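Long-range contact in envelope protein (White spot syndrome virus, PDB 7DDA), which forms part of the viral envelope and, through sulfate-binding sites in this C-terminal domain, probably binds heparin-like sulfated sugars: residues Tyr109-Glu120 with Ala159-Trp170. Sequence-based numbering, arbitrary orientation.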
ATOM      1  N   TYR A 109      -8.297  16.263  19.649  1.00 37.26           N
ATOM      2  CA  TYR A 109      -8.182  16.044  18.211  1.00 37.70           C
ATOM      3  C   TYR A 109      -9.436  15.438  17.592  1.00 34.61           C
ATOM      4  O   TYR A 109     -10.122  14.613  18.203  1.00 30.49           O
ATOM      5  CB  TYR A 109      -6.987  15.152  17.897  1.00 37.68           C
ATOM      6  CG  TYR A 109      -5.655  15.856  18.011  1.00 43.17           C
ATOM      7  CD1 TYR A 109      -5.042  16.042  19.247  1.00 37.96           C
ATOM      8  CD2 TYR A 109      -5.008  16.341  16.875  1.00 45.45           C
ATOM      9  CE1 TYR A 109      -3.816  16.687  19.343  1.00 44.06           C
ATOM     10  CE2 TYR A 109      -3.784  16.979  16.962  1.00 47.34           C
ATOM     11  CZ  TYR A 109      -3.192  17.150  18.194  1.00 45.92           C
ATOM     12  OH  TYR A 109      -1.978  17.787  18.265  1.00 43.85           O
ATOM     13  N   THR A 110      -9.725  15.875  16.374  1.00 33.27           N
ATOM     14  CA  THR A 110     -10.664  15.238  15.468  1.00 35.05           C
ATOM     15  C   THR A 110      -9.847  14.535  14.392  1.00 38.88           C
ATOM     16  O   THR A 110      -8.774  15.020  14.016  1.00 35.87           O
ATOM     17  CB  THR A 110     -11.603  16.277  14.848  1.00 37.51           C
ATOM     18  OG1 THR A 110     -12.253  17.001  15.899  1.00 40.34           O
ATOM     19  CG2 THR A 110     -12.663  15.622  13.953  1.00 32.99           C
ATOM     20  N   CYS A 111     -10.327  13.382  13.910  1.00 32.84           N
ATOM     21  CA  CYS A 111      -9.532  12.585  12.987  1.00 30.26           C
ATOM     22  C   CYS A 111     -10.340  12.125  11.786  1.00 30.12           C
ATOM     23  O   CYS A 111     -11.555  11.913  11.860  1.00 28.69           O
ATOM     24  CB  CYS A 111      -8.921  11.357  13.663  1.00 26.12           C
ATOM     25  SG  CYS A 111      -7.719  11.717  14.958  1.00 34.45           S
ATOM     26  N   LEU A 112      -9.631  11.978  10.672  1.00 30.51           N
ATOM     27  CA  LEU A 112     -10.077  11.198   9.533  1.00 28.36           C
ATOM     28  C   LEU A 112      -9.243   9.920   9.440  1.00 28.19           C
ATOM     29  O   LEU A 112      -8.086   9.874   9.879  1.00 25.66           O
ATOM     30  CB  LEU A 112      -9.969  12.013   8.247  1.00 27.48           C
ATOM     31  CG  LEU A 112     -10.984  13.138   8.049  1.00 29.73           C
ATOM     32  CD1 LEU A 112     -10.626  13.901   6.796  1.00 26.27           C
ATOM     33  CD2 LEU A 112     -12.427  12.619   7.956  1.00 23.95           C
ATOM     34  N   CYS A 113      -9.849   8.875   8.874  1.00 24.14           N
ATOM     35  CA  CYS A 113      -9.191   7.584   8.719  1.00 21.00           C
ATOM     36  C   CYS A 113      -9.488   7.032   7.334  1.00 26.90           C
ATOM     37  O   CYS A 113     -10.657   6.899   6.956  1.00 27.20           O
ATOM     38  CB  CYS A 113      -9.663   6.595   9.786  1.00 21.24           C
ATOM     39  SG  CYS A 113      -8.664   5.103   9.905  1.00 24.38           S
ATOM     40  N   ARG A 114      -8.440   6.694   6.582  1.00 24.60           N
ATOM     41  CA  ARG A 114      -8.578   5.935   5.346  1.00 24.11           C
ATOM     42  C   ARG A 114      -7.793   4.635   5.480  1.00 23.89           C
ATOM     43  O   ARG A 114      -6.799   4.575   6.214  1.00 21.82           O
ATOM     44  CB  ARG A 114      -8.091   6.733   4.133  1.00 22.25           C
ATOM     45  CG  ARG A 114      -8.834   8.035   3.900  1.00 22.05           C
ATOM     46  CD  ARG A 114     -10.244   7.763   3.461  1.00 23.47           C
ATOM     47  NE  ARG A 114     -11.049   8.981   3.370  1.00 29.74           N
ATOM     48  CZ  ARG A 114     -11.651   9.566   4.410  1.00 29.18           C
ATOM     49  NH1 ARG A 114     -11.515   9.062   5.637  1.00 23.29           N
ATOM     50  NH2 ARG A 114     -12.381  10.661   4.224  1.00 20.85           N
ATOM     51  N   ILE A 115      -8.239   3.588   4.768  1.00 21.20           N
ATOM     52  CA  ILE A 115      -7.712   2.247   4.982  1.00 19.77           C
ATOM     53  C   ILE A 115      -7.289   1.575   3.682  1.00 21.83           C
ATOM     54  O   ILE A 115      -7.782   1.867   2.587  1.00 19.70           O
ATOM     55  CB  ILE A 115      -8.714   1.319   5.693  1.00 22.87           C
ATOM     56  CG1 ILE A 115      -9.864   1.029   4.745  1.00 19.98           C
ATOM     57  CG2 ILE A 115      -9.155   1.884   7.053  1.00 19.75           C
ATOM     58  CD1 ILE A 115     -10.786  -0.003   5.223  1.00 30.52           C
ATOM     59  N   PHE A 116      -6.372   0.631   3.844  1.00 20.10           N
ATOM     60  CA  PHE A 116      -5.990  -0.330   2.833  1.00 16.44           C
ATOM     61  C   PHE A 116      -5.773  -1.664   3.544  1.00 17.97           C
ATOM     62  O   PHE A 116      -5.254  -1.702   4.666  1.00 18.45           O
ATOM     63  CB  PHE A 116      -4.720   0.123   2.096  1.00 18.30           C
ATOM     64  CG  PHE A 116      -4.153  -0.927   1.182  1.00 20.00           C
ATOM     65  CD1 PHE A 116      -4.874  -1.364   0.082  1.00 17.81           C
ATOM     66  CD2 PHE A 116      -2.933  -1.531   1.467  1.00 17.61           C
ATOM     67  CE1 PHE A 116      -4.371  -2.352  -0.746  1.00 20.55           C
ATOM     68  CE2 PHE A 116      -2.424  -2.515   0.638  1.00 19.20           C
ATOM     69  CZ  PHE A 116      -3.142  -2.926  -0.475  1.00 16.60           C
ATOM     70  N   ALA A 117      -6.173  -2.757   2.903  1.00 16.05           N
ATOM     71  CA  ALA A 117      -6.019  -4.074   3.507  1.00 18.10           C
ATOM     72  C   ALA A 117      -5.614  -5.094   2.449  1.00 19.37           C
ATOM     73  O   ALA A 117      -5.986  -4.975   1.278  1.00 20.72           O
ATOM     74  CB  ALA A 117      -7.307  -4.521   4.203  1.00 17.66           C
ATOM     75  N   GLU A 118      -4.849  -6.096   2.876  1.00 17.50           N
ATOM     76  CA  GLU A 118      -4.329  -7.118   1.976  1.00 20.33           C
ATOM     77  C   GLU A 118      -4.075  -8.407   2.751  1.00 21.23           C
ATOM     78  O   GLU A 118      -3.725  -8.380   3.934  1.00 22.06           O
ATOM     79  CB  GLU A 118      -3.076  -6.604   1.233  1.00 17.68           C
ATOM     80  CG  GLU A 118      -1.899  -6.032   2.086  1.00 22.19           C
ATOM     81  CD  GLU A 118      -0.778  -6.993   2.449  1.00 21.87           C
ATOM     82  OE1 GLU A 118      -0.677  -8.051   1.819  1.00 26.87           O
ATOM     83  OE2 GLU A 118       0.078  -6.627   3.290  1.00 21.32           O
ATOM     84  N   ILE A 119      -4.327  -9.535   2.088  1.00 19.53           N
ATOM     85  CA  ILE A 119      -4.093 -10.849   2.674  1.00 18.62           C
ATOM     86  C   ILE A 119      -2.612 -11.198   2.562  1.00 18.73           C
ATOM     87  O   ILE A 119      -2.016 -11.114   1.485  1.00 21.32           O
ATOM     88  CB  ILE A 119      -4.964 -11.909   1.986  1.00 20.40           C
ATOM     89  CG1 ILE A 119      -6.434 -11.505   2.031  1.00 21.36           C
ATOM     90  CG2 ILE A 119      -4.744 -13.289   2.621  1.00 22.86           C
ATOM     91  CD1 ILE A 119      -7.110 -11.865   3.304  1.00 21.79           C
ATOM     92  N   GLU A 120      -2.015 -11.592   3.670  1.00 20.28           N
ATOM     93  CA  GLU A 120      -0.626 -12.014   3.713  1.00 21.03           C
ATOM     94  C   GLU A 120      -0.598 -13.514   3.938  1.00 19.78           C
ATOM     95  O   GLU A 120      -1.058 -14.004   4.970  1.00 27.14           O
ATOM     96  CB  GLU A 120       0.137 -11.292   4.815  1.00 20.34           C
ATOM     97  CG  GLU A 120       1.608 -11.378   4.680  1.00 19.43           C
ATOM     98  CD  GLU A 120       2.296 -10.760   5.856  1.00 26.07           C
ATOM     99  OE1 GLU A 120       2.621  -9.557   5.783  1.00 23.03           O
ATOM    100  OE2 GLU A 120       2.483 -11.479   6.865  1.00 29.74           O
ATOM    101  N   ALA A 159      -2.993 -17.732   7.322  1.00 23.99           N
ATOM    102  CA  ALA A 159      -3.056 -16.508   6.540  1.00 22.55           C
ATOM    103  C   ALA A 159      -3.491 -15.332   7.413  1.00 23.22           C
ATOM    104  O   ALA A 159      -4.290 -15.481   8.342  1.00 21.09           O
ATOM    105  CB  ALA A 159      -4.016 -16.687   5.363  1.00 21.09           C
ATOM    106  N   LYS A 160      -2.963 -14.148   7.100  1.00 21.50           N
ATOM    107  CA  LYS A 160      -3.192 -12.954   7.901  1.00 23.65           C
ATOM    108  C   LYS A 160      -3.853 -11.850   7.086  1.00 23.82           C
ATOM    109  O   LYS A 160      -3.690 -11.758   5.862  1.00 24.10           O
ATOM    110  CB  LYS A 160      -1.884 -12.411   8.500  1.00 21.27           C
ATOM    111  CG  LYS A 160      -1.093 -13.412   9.360  1.00 25.00           C
ATOM    112  CD  LYS A 160      -1.933 -13.943  10.509  1.00 20.92           C
ATOM    113  CE  LYS A 160      -1.137 -14.850  11.435  1.00 17.58           C
ATOM    114  NZ  LYS A 160      -1.962 -15.258  12.599  1.00 15.64           N
ATOM    115  N   LEU A 161      -4.599 -11.007   7.789  1.00 21.00           N
ATOM    116  CA  LEU A 161      -5.134  -9.766   7.241  1.00 18.63           C
ATOM    117  C   LEU A 161      -4.265  -8.619   7.741  1.00 20.53           C
ATOM    118  O   LEU A 161      -4.089  -8.454   8.952  1.00 21.26           O
ATOM    119  CB  LEU A 161      -6.597  -9.577   7.653  1.00 15.79           C
ATOM    120  CG  LEU A 161      -7.349  -8.325   7.192  1.00 18.21           C
ATOM    121  CD1 LEU A 161      -7.429  -8.235   5.671  1.00 15.73           C
ATOM    122  CD2 LEU A 161      -8.744  -8.316   7.793  1.00 14.98           C
ATOM    123  N   ILE A 162      -3.688  -7.859   6.815  1.00 18.49           N
ATOM    124  CA  ILE A 162      -2.890  -6.686   7.155  1.00 16.22           C
ATOM    125  C   ILE A 162      -3.711  -5.459   6.784  1.00 19.41           C
ATOM    126  O   ILE A 162      -4.065  -5.271   5.612  1.00 18.83           O
ATOM    127  CB  ILE A 162      -1.528  -6.689   6.445  1.00 15.14           C
ATOM    128  CG1 ILE A 162      -0.850  -8.061   6.564  1.00 19.76           C
ATOM    129  CG2 ILE A 162      -0.634  -5.644   7.034  1.00 15.83           C
ATOM    130  CD1 ILE A 162      -0.518  -8.486   7.994  1.00 15.52           C
ATOM    131  N   ILE A 163      -4.042  -4.642   7.783  1.00 17.10           N
ATOM    132  CA  ILE A 163      -4.846  -3.442   7.591  1.00 16.45           C
ATOM    133  C   ILE A 163      -3.971  -2.223   7.842  1.00 19.23           C
ATOM    134  O   ILE A 163      -3.264  -2.150   8.858  1.00 17.45           O
ATOM    135  CB  ILE A 163      -6.072  -3.412   8.517  1.00 15.81           C
ATOM    136  CG1 ILE A 163      -6.808  -4.742   8.519  1.00 14.80           C
ATOM    137  CG2 ILE A 163      -6.999  -2.291   8.122  1.00 15.72           C
ATOM    138  CD1 ILE A 163      -7.796  -4.843   9.688  1.00 16.88           C
ATOM    139  N   TYR A 164      -4.027  -1.264   6.925  1.00 17.69           N
ATOM    140  CA  TYR A 164      -3.263  -0.031   7.033  1.00 19.47           C
ATOM    141  C   TYR A 164      -4.244   1.099   7.315  1.00 18.74           C
ATOM    142  O   TYR A 164      -5.190   1.312   6.551  1.00 18.22           O
ATOM    143  CB  TYR A 164      -2.448   0.236   5.761  1.00 19.77           C
ATOM    144  CG  TYR A 164      -1.475  -0.879   5.375  1.00 20.02           C
ATOM    145  CD1 TYR A 164      -1.936  -2.098   4.883  1.00 19.35           C
ATOM    146  CD2 TYR A 164      -0.103  -0.708   5.497  1.00 17.43           C
ATOM    147  CE1 TYR A 164      -1.057  -3.116   4.536  1.00 19.42           C
ATOM    148  CE2 TYR A 164       0.786  -1.723   5.146  1.00 18.81           C
ATOM    149  CZ  TYR A 164       0.306  -2.924   4.667  1.00 21.76           C
ATOM    150  OH  TYR A 164       1.178  -3.950   4.313  1.00 22.50           O
ATOM    151  N   PHE A 165      -4.038   1.794   8.427  1.00 20.53           N
ATOM    152  CA  PHE A 165      -4.862   2.931   8.811  1.00 18.66           C
ATOM    153  C   PHE A 165      -4.076   4.200   8.540  1.00 22.55           C
ATOM    154  O   PHE A 165      -2.995   4.395   9.115  1.00 20.90           O
ATOM    155  CB  PHE A 165      -5.256   2.859  10.287  1.00 19.51           C
ATOM    156  CG  PHE A 165      -6.059   1.645  10.641  1.00 19.17           C
ATOM    157  CD1 PHE A 165      -5.431   0.434  10.903  1.00 20.09           C
ATOM    158  CD2 PHE A 165      -7.427   1.711  10.731  1.00 14.67           C
ATOM    159  CE1 PHE A 165      -6.172  -0.685  11.234  1.00 17.78           C
ATOM    160  CE2 PHE A 165      -8.161   0.603  11.065  1.00 17.78           C
ATOM    161  CZ  PHE A 165      -7.539  -0.594  11.316  1.00 16.76           C
ATOM    162  N   PHE A 166      -4.623   5.060   7.678  1.00 21.86           N
ATOM    163  CA  PHE A 166      -3.998   6.338   7.327  1.00 23.32           C
ATOM    164  C   PHE A 166      -4.748   7.444   8.056  1.00 27.30           C
ATOM    165  O   PHE A 166      -5.837   7.851   7.638  1.00 26.15           O
ATOM    166  CB  PHE A 166      -3.986   6.542   5.820  1.00 21.08           C
ATOM    167  CG  PHE A 166      -3.367   5.390   5.068  1.00 22.94           C
ATOM    168  CD1 PHE A 166      -2.005   5.146   5.155  1.00 24.99           C
ATOM    169  CD2 PHE A 166      -4.146   4.529   4.314  1.00 19.65           C
ATOM    170  CE1 PHE A 166      -1.427   4.093   4.474  1.00 25.59           C
ATOM    171  CE2 PHE A 166      -3.575   3.478   3.638  1.00 20.91           C
ATOM    172  CZ  PHE A 166      -2.211   3.260   3.710  1.00 17.42           C
ATOM    173  N   LEU A 167      -4.141   7.940   9.136  1.00 28.54           N
ATOM    174  CA  LEU A 167      -4.802   8.817  10.092  1.00 28.88           C
ATOM    175  C   LEU A 167      -4.386  10.271   9.887  1.00 34.24           C
ATOM    176  O   LEU A 167      -3.193  10.578   9.781  1.00 30.61           O
ATOM    177  CB  LEU A 167      -4.486   8.345  11.509  1.00 26.23           C
ATOM    178  CG  LEU A 167      -5.245   7.058  11.831  1.00 26.48           C
ATOM    179  CD1 LEU A 167      -4.547   6.296  12.927  1.00 29.97           C
ATOM    180  CD2 LEU A 167      -6.667   7.386  12.272  1.00 27.77           C
ATOM    181  N   ASN A 168      -5.375  11.157   9.825  1.00 33.76           N
ATOM    182  CA  ASN A 168      -5.143  12.587   9.671  1.00 37.11           C
ATOM    183  C   ASN A 168      -5.945  13.319  10.737  1.00 36.63           C
ATOM    184  O   ASN A 168      -7.173  13.395  10.648  1.00 36.60           O
ATOM    185  CB  ASN A 168      -5.521  13.064   8.268  1.00 38.09           C
ATOM    186  CG  ASN A 168      -5.167  14.519   8.040  1.00 46.51           C
ATOM    187  OD1 ASN A 168      -5.729  15.176   7.163  1.00 48.50           O
ATOM    188  ND2 ASN A 168      -4.261  15.045   8.862  1.00 45.95           N
ATOM    189  N   CYS A 169      -5.251  13.863  11.731  1.00 36.06           N
ATOM    190  CA  CYS A 169      -5.876  14.448  12.906  1.00 41.25           C
ATOM    191  C   CYS A 169      -5.470  15.909  13.085  1.00 47.73           C
ATOM    192  O   CYS A 169      -4.366  16.319  12.712  1.00 48.92           O
ATOM    193  CB  CYS A 169      -5.508  13.654  14.157  1.00 37.85           C
ATOM    194  SG  CYS A 169      -5.923  11.923  14.016  1.00 36.87           S
ATOM    195  N   TRP A 170      -6.371  16.689  13.685  1.00 45.11           N
ATOM    196  CA  TRP A 170      -6.147  18.113  13.885  1.00 46.27           C
ATOM    197  C   TRP A 170      -6.926  18.587  15.107  1.00 43.27           C
ATOM    198  O   TRP A 170      -7.809  17.893  15.608  1.00 41.96           O
ATOM    199  CB  TRP A 170      -6.556  18.901  12.643  1.00 40.83           C
ATOM    200  CG  TRP A 170      -8.006  18.814  12.365  1.00 39.05           C
ATOM    201  CD1 TRP A 170      -8.973  19.636  12.843  1.00 40.55           C
ATOM    202  CD2 TRP A 170      -8.670  17.843  11.543  1.00 43.99           C
ATOM    203  NE1 TRP A 170     -10.207  19.240  12.375  1.00 46.04           N
ATOM    204  CE2 TRP A 170     -10.047  18.141  11.574  1.00 44.88           C
ATOM    205  CE3 TRP A 170      -8.238  16.750  10.789  1.00 40.15           C
ATOM    206  CZ2 TRP A 170     -10.991  17.391  10.873  1.00 38.32           C
ATOM    207  CZ3 TRP A 170      -9.181  16.009  10.097  1.00 37.62           C
ATOM    208  CH2 TRP A 170     -10.539  16.335  10.143  1.00 31.01           C
TER
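W170 lays its indole across strand 110-120, burying more surface there than any other residue of the pair. Its CG sits between the backbone N and the carbonyl carbon (chi1 65°), which swings the ring over its partner strand: the carbonyl O of T110 lies over one face, CG2 of T110 is 3.9 Å from CZ2, and CG of L112 meets the ring edge at CH2, 3.8 Å away. A broad, flat side chain suits this place, since it spans T110 and L112, neighbours on this side of the sheet though two apart in sequence. On the opposite side of the sheet from W170, the disulfide C111–C169 (SG to SG 2.0 Å) joins a non-hydrogen-bonded pair, where the CA atoms come within 4.1 Å.

Strands 110-120 and 160-170 run antiparallel in one sheet of a two-sheet, all-beta sandwich, with 110-120 at the edge within this chain. Backbone hydrogen bonds pair them from T110–W170 to E120–K160. C113, I115, A117 and I163 turn inward against strand 145-153 of the other sheet; their small or branched apolar groups fit that core.

At the far end the extended E120 suits a double task: its CB packs 3.8 Å from CG1 of I162, while its carboxylate reaches R137 of the third subunit in a salt bridge. Between these ends lie aromatic residues. The flat F166 ring is long enough to reach along the strand, its CE2 edge 3.9 Å from CB of F116, whose ring, with CG anti to the backbone N (chi1 171°), lies beside that of Y164, the planes inclined at 38°. F116 also meets F116 of both neighbouring subunits edge-to-face.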